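Local coordinates for pesticidial crystal protein CRY2AA (Bacillus thuringiensis serovar kurstaki, PDB 1I5P) that lyses midgut epithelial cells of mosquito and hornworm larvae by binding to them and causing colloid-osmotic damage, at residues 486-491 with 537-542; 541-546 with 624-629. All blocks are in the same frame, centred on the assembly; numbering follows the deposited sequence.

Both contacts lie in the C-terminal domain of this three-domain Cry toxin, the lectin-like jelly-roll sandwich, with centres about 11 Å apart. They share N541 and S542, on strand 541-550. Contact 1 joins the loop that follows strand 483-486 to the turn leading out of strand 530-537, so it runs from one sheet of the sandwich towards the other; contact 2 pairs strand 541-550 with strand 617-626, the last of the chain. Along the sequence the order is 486-491, 537-546, then 624-629. Y491 ties them together, its ring edge-to-face with Y543 and its OH 3.1 Å from T627 N, a probable hydrogen bond, so one loop residue touches both strand 541-550 and the turn after strand 617-626.

Contact 1. Residues 486-491 with 537-542; sequences LAPEDY and RGNGNS
Y491 meets N541 and S542 with its CG anti to the backbone N (chi1 -167°); the ring lies across N541 and its OH comes to S542 O. In N539, CG sits between the backbone N and the carbonyl carbon (chi1 55°). N539 ND2 donates to P488 O at 2.8 Å, with the acceptor close to the amide plane, and also bonds Y543 OH. Thus one NH2 group grips a loop carbonyl and a tyrosine hydroxyl. The other end of the same amide, N539 OD1, accepts from N541 N at 3.0 Å; the donor stands above the carbonyl plane. This closes an Asx turn around G540, where a CB would press on the carbonyl O of N539, and fixes the amide's rotation from both ends.

The turn lies where the chain leaves strand 530-537 and enters strand 541-550, on its way from one sheet of the jelly roll to the other. At the near end the pairing is still parallel beta: L486 is bridged with R537, and A487 N donates to R537 O at 3.1 Å. On the face these two residues share, L486 CD1 rests on the CB and CG of R537, 3.7 Å from CB, while the arginine's NH1 goes on to bond N602. Beyond the bridge, A487 CB packs 3.9 Å from N539 ND2.

At the far end the Y491 ring crosses N541 obliquely, its plane 37° from that of the amide, with CD1 3.6 Å from N541 CG. The phenol then donates to S542 O, Y491 OH lying 2.7 Å away nearly along the C=O axis.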
# COMPACT_ATOMS: atom_id res chain seq x y z
N LEU A 486 -6.36 0.56 -16.65
CA LEU A 486 -6.63 -0.54 -17.56
C LEU A 486 -7.46 -1.64 -16.90
O LEU A 486 -7.04 -2.25 -15.91
CB LEU A 486 -5.31 -1.14 -18.07
CG LEU A 486 -5.40 -2.29 -19.08
CD1 LEU A 486 -6.20 -1.83 -20.30
CD2 LEU A 486 -4.00 -2.74 -19.50
N ALA A 487 -8.65 -1.88 -17.45
CA ALA A 487 -9.53 -2.91 -16.94
C ALA A 487 -8.94 -4.27 -17.31
O ALA A 487 -8.17 -4.37 -18.26
CB ALA A 487 -10.92 -2.76 -17.54
N PRO A 488 -9.27 -5.32 -16.54
CA PRO A 488 -8.78 -6.68 -16.78
C PRO A 488 -9.10 -7.15 -18.19
O PRO A 488 -10.08 -6.70 -18.79
CB PRO A 488 -9.50 -7.49 -15.70
CG PRO A 488 -9.56 -6.51 -14.57
CD PRO A 488 -10.05 -5.27 -15.29
N GLU A 489 -8.28 -8.05 -18.71
CA GLU A 489 -8.48 -8.58 -20.05
C GLU A 489 -9.74 -9.43 -20.13
O GLU A 489 -10.44 -9.42 -21.14
CB GLU A 489 -7.26 -9.41 -20.47
CG GLU A 489 -5.99 -9.03 -19.74
CD GLU A 489 -4.91 -8.50 -20.67
OE1 GLU A 489 -5.16 -7.51 -21.39
OE2 GLU A 489 -3.80 -9.08 -20.68
N ASP A 490 -10.03 -10.15 -19.05
CA ASP A 490 -11.22 -11.00 -19.02
C ASP A 490 -12.31 -10.41 -18.14
O ASP A 490 -12.22 -9.25 -17.74
CB ASP A 490 -10.85 -12.41 -18.54
CG ASP A 490 -10.20 -12.42 -17.17
OD1 ASP A 490 -9.95 -13.53 -16.65
OD2 ASP A 490 -9.94 -11.33 -16.61
N TYR A 491 -13.34 -11.20 -17.84
CA TYR A 491 -14.44 -10.73 -17.02
C TYR A 491 -14.14 -10.80 -15.53
O TYR A 491 -14.73 -11.59 -14.79
CB TYR A 491 -15.72 -11.51 -17.33
CG TYR A 491 -16.97 -10.87 -16.75
CD1 TYR A 491 -17.00 -9.51 -16.44
CD2 TYR A 491 -18.13 -11.62 -16.53
CE1 TYR A 491 -18.15 -8.90 -15.94
CE2 TYR A 491 -19.29 -11.02 -16.03
CZ TYR A 491 -19.29 -9.66 -15.74
OH TYR A 491 -20.42 -9.05 -15.26
N ARG A 537 -9.74 2.22 -19.28
CA ARG A 537 -9.75 1.57 -20.58
C ARG A 537 -10.64 0.34 -20.45
O ARG A 537 -10.25 -0.64 -19.81
CB ARG A 537 -8.33 1.16 -20.97
CG ARG A 537 -8.19 0.62 -22.38
CD ARG A 537 -8.41 1.72 -23.39
NE ARG A 537 -8.23 1.26 -24.77
CZ ARG A 537 -8.28 2.05 -25.83
NH1 ARG A 537 -8.49 3.36 -25.68
NH2 ARG A 537 -8.12 1.55 -27.04
N GLY A 538 -11.84 0.40 -21.03
CA GLY A 538 -12.77 -0.71 -20.93
C GLY A 538 -12.39 -2.01 -21.61
O GLY A 538 -11.50 -2.05 -22.47
N ASN A 539 -13.07 -3.08 -21.23
CA ASN A 539 -12.81 -4.40 -21.79
C ASN A 539 -14.10 -4.97 -22.39
O ASN A 539 -14.16 -6.14 -22.74
CB ASN A 539 -12.29 -5.33 -20.70
CG ASN A 539 -13.21 -5.39 -19.51
OD1 ASN A 539 -14.31 -4.84 -19.53
ND2 ASN A 539 -12.77 -6.07 -18.45
N GLY A 540 -15.13 -4.13 -22.48
CA GLY A 540 -16.39 -4.57 -23.05
C GLY A 540 -17.32 -5.29 -22.10
O GLY A 540 -18.37 -5.77 -22.51
N ASN A 541 -16.95 -5.38 -20.83
CA ASN A 541 -17.80 -6.07 -19.86
C ASN A 541 -18.66 -5.14 -19.02
O ASN A 541 -18.34 -3.96 -18.84
CB ASN A 541 -16.95 -6.94 -18.94
CG ASN A 541 -16.31 -8.10 -19.66
OD1 ASN A 541 -16.99 -8.84 -20.37
ND2 ASN A 541 -15.00 -8.27 -19.48
N SER A 542 -19.76 -5.67 -18.51
CA SER A 542 -20.65 -4.90 -17.66
C SER A 542 -20.40 -5.26 -16.21
O SER A 542 -20.23 -6.43 -15.86
CB SER A 542 -22.11 -5.18 -18.01
OG SER A 542 -22.52 -4.37 -19.10

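Contact 2. Residues 541-546 with 624-629; sequences NSYNLY and FVPTNL
This is an antiparallel strand pairing inside the C-terminal jelly roll, where strand 541-550 meets strand 617-626 as the latter runs out into a type I turn from P626 to L629. Two backbone bonds join N544 and V625: N544 N to V625 O at 2.8 Å and V625 N to N544 O at 3.0 Å.

On the L545 and F624 face, the two side chains lie alongside each other, pointing the same way. L545 CG is anti to the backbone N (chi1 174°), and CD1 beyond it makes a CH-pi contact over one face of the phenyl ring, 3.9 Å from the centroid of F624. Beside this pair, Y543 turns the edge of its ring to the V625-P626 peptide, and its CB meets F624 CB at 3.8 Å; its OH bonds T492 O. V625 CG2, on the N544 side, packs 3.8 Å from Y546 CD1. T627 CG2 touches S542 O at 3.4 Å.

A water takes a hydrogen bond from N544 ND2 at 3.0 Å, bonds Y546 OH and gives a weak bond to L629 O. The chemistry therefore divides: apolar packing and direct backbone bonds hold the paired strands, whereas the water probably adds a loose link from strand 541-550 to the turn.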
# COMPACT_ATOMS: atom_id res chain seq x y z
N ASN A 541 -16.95 -5.38 -20.83
CA ASN A 541 -17.80 -6.07 -19.86
C ASN A 541 -18.66 -5.14 -19.02
O ASN A 541 -18.34 -3.96 -18.84
CB ASN A 541 -16.95 -6.94 -18.94
CG ASN A 541 -16.31 -8.10 -19.66
OD1 ASN A 541 -16.99 -8.84 -20.37
ND2 ASN A 541 -15.00 -8.27 -19.48
N SER A 542 -19.76 -5.67 -18.51
CA SER A 542 -20.65 -4.90 -17.66
C SER A 542 -20.40 -5.26 -16.21
O SER A 542 -20.23 -6.43 -15.86
CB SER A 542 -22.11 -5.18 -18.01
OG SER A 542 -22.52 -4.37 -19.10
N TYR A 543 -20.38 -4.25 -15.35
CA TYR A 543 -20.12 -4.45 -13.93
C TYR A 543 -21.06 -3.64 -13.07
O TYR A 543 -21.66 -2.66 -13.52
CB TYR A 543 -18.70 -4.01 -13.56
CG TYR A 543 -17.56 -4.71 -14.28
CD1 TYR A 543 -17.12 -4.27 -15.52
CD2 TYR A 543 -16.90 -5.79 -13.69
CE1 TYR A 543 -16.04 -4.89 -16.17
CE2 TYR A 543 -15.83 -6.42 -14.32
CZ TYR A 543 -15.40 -5.97 -15.56
OH TYR A 543 -14.35 -6.61 -16.18
N ASN A 544 -21.19 -4.05 -11.81
CA ASN A 544 -21.97 -3.29 -10.85
C ASN A 544 -20.92 -2.39 -10.21
O ASN A 544 -19.88 -2.87 -9.75
CB ASN A 544 -22.58 -4.18 -9.77
CG ASN A 544 -23.88 -4.81 -10.20
OD1 ASN A 544 -24.72 -4.16 -10.83
ND2 ASN A 544 -24.08 -6.07 -9.84
N LEU A 545 -21.17 -1.10 -10.22
CA LEU A 545 -20.24 -0.15 -9.64
C LEU A 545 -20.56 0.04 -8.17
O LEU A 545 -21.70 0.37 -7.81
CB LEU A 545 -20.31 1.20 -10.36
CG LEU A 545 -19.48 2.34 -9.76
CD1 LEU A 545 -17.99 2.02 -9.87
CD2 LEU A 545 -19.80 3.63 -10.49
N TYR A 546 -19.56 -0.18 -7.33
CA TYR A 546 -19.69 -0.01 -5.89
C TYR A 546 -18.72 1.08 -5.46
O TYR A 546 -17.56 1.08 -5.86
CB TYR A 546 -19.34 -1.30 -5.14
CG TYR A 546 -20.35 -2.41 -5.23
CD1 TYR A 546 -20.36 -3.28 -6.33
CD2 TYR A 546 -21.31 -2.61 -4.23
CE1 TYR A 546 -21.29 -4.31 -6.42
CE2 TYR A 546 -22.24 -3.64 -4.31
CZ TYR A 546 -22.23 -4.49 -5.41
OH TYR A 546 -23.15 -5.51 -5.50
N PHE A 624 -15.40 -2.18 -9.41
CA PHE A 624 -16.28 -2.73 -10.43
C PHE A 624 -16.33 -4.23 -10.18
O PHE A 624 -15.30 -4.91 -10.18
CB PHE A 624 -15.74 -2.45 -11.83
CG PHE A 624 -15.63 -0.98 -12.14
CD1 PHE A 624 -14.57 -0.23 -11.65
CD2 PHE A 624 -16.60 -0.35 -12.91
CE1 PHE A 624 -14.48 1.13 -11.91
CE2 PHE A 624 -16.52 1.02 -13.18
CZ PHE A 624 -15.46 1.76 -12.67
N VAL A 625 -17.53 -4.74 -9.94
CA VAL A 625 -17.72 -6.15 -9.65
C VAL A 625 -18.63 -6.80 -10.68
O VAL A 625 -19.61 -6.20 -11.12
CB VAL A 625 -18.34 -6.29 -8.24
CG1 VAL A 625 -18.47 -7.76 -7.86
CG2 VAL A 625 -17.47 -5.54 -7.22
N PRO A 626 -18.31 -8.03 -11.10
CA PRO A 626 -19.15 -8.71 -12.09
C PRO A 626 -20.58 -8.68 -11.59
O PRO A 626 -20.85 -8.98 -10.42
CB PRO A 626 -18.54 -10.10 -12.14
CG PRO A 626 -17.07 -9.78 -12.00
CD PRO A 626 -17.11 -8.83 -10.82
N THR A 627 -21.50 -8.31 -12.47
CA THR A 627 -22.91 -8.19 -12.14
C THR A 627 -23.57 -9.40 -11.49
O THR A 627 -24.52 -9.26 -10.73
CB THR A 627 -23.73 -7.80 -13.39
OG1 THR A 627 -23.76 -8.90 -14.30
CG2 THR A 627 -23.09 -6.61 -14.08
N ASN A 628 -23.07 -10.60 -11.78
CA ASN A 628 -23.67 -11.80 -11.21
C ASN A 628 -22.94 -12.31 -9.97
O ASN A 628 -23.13 -13.45 -9.55
CB ASN A 628 -23.73 -12.90 -12.27
CG ASN A 628 -22.39 -13.12 -12.97
OD1 ASN A 628 -21.48 -12.30 -12.85
ND2 ASN A 628 -22.29 -14.22 -13.71
N LEU A 629 -22.11 -11.46 -9.37
CA LEU A 629 -21.37 -11.83 -8.18
C LEU A 629 -21.64 -10.86 -7.05
O LEU A 629 -20.80 -10.01 -6.73
CB LEU A 629 -19.87 -11.89 -8.47
CG LEU A 629 -19.39 -12.91 -9.51
CD1 LEU A 629 -17.88 -12.82 -9.65
CD2 LEU A 629 -19.79 -14.32 -9.07
O HOH W 1 -22.28 -7.40 -7.81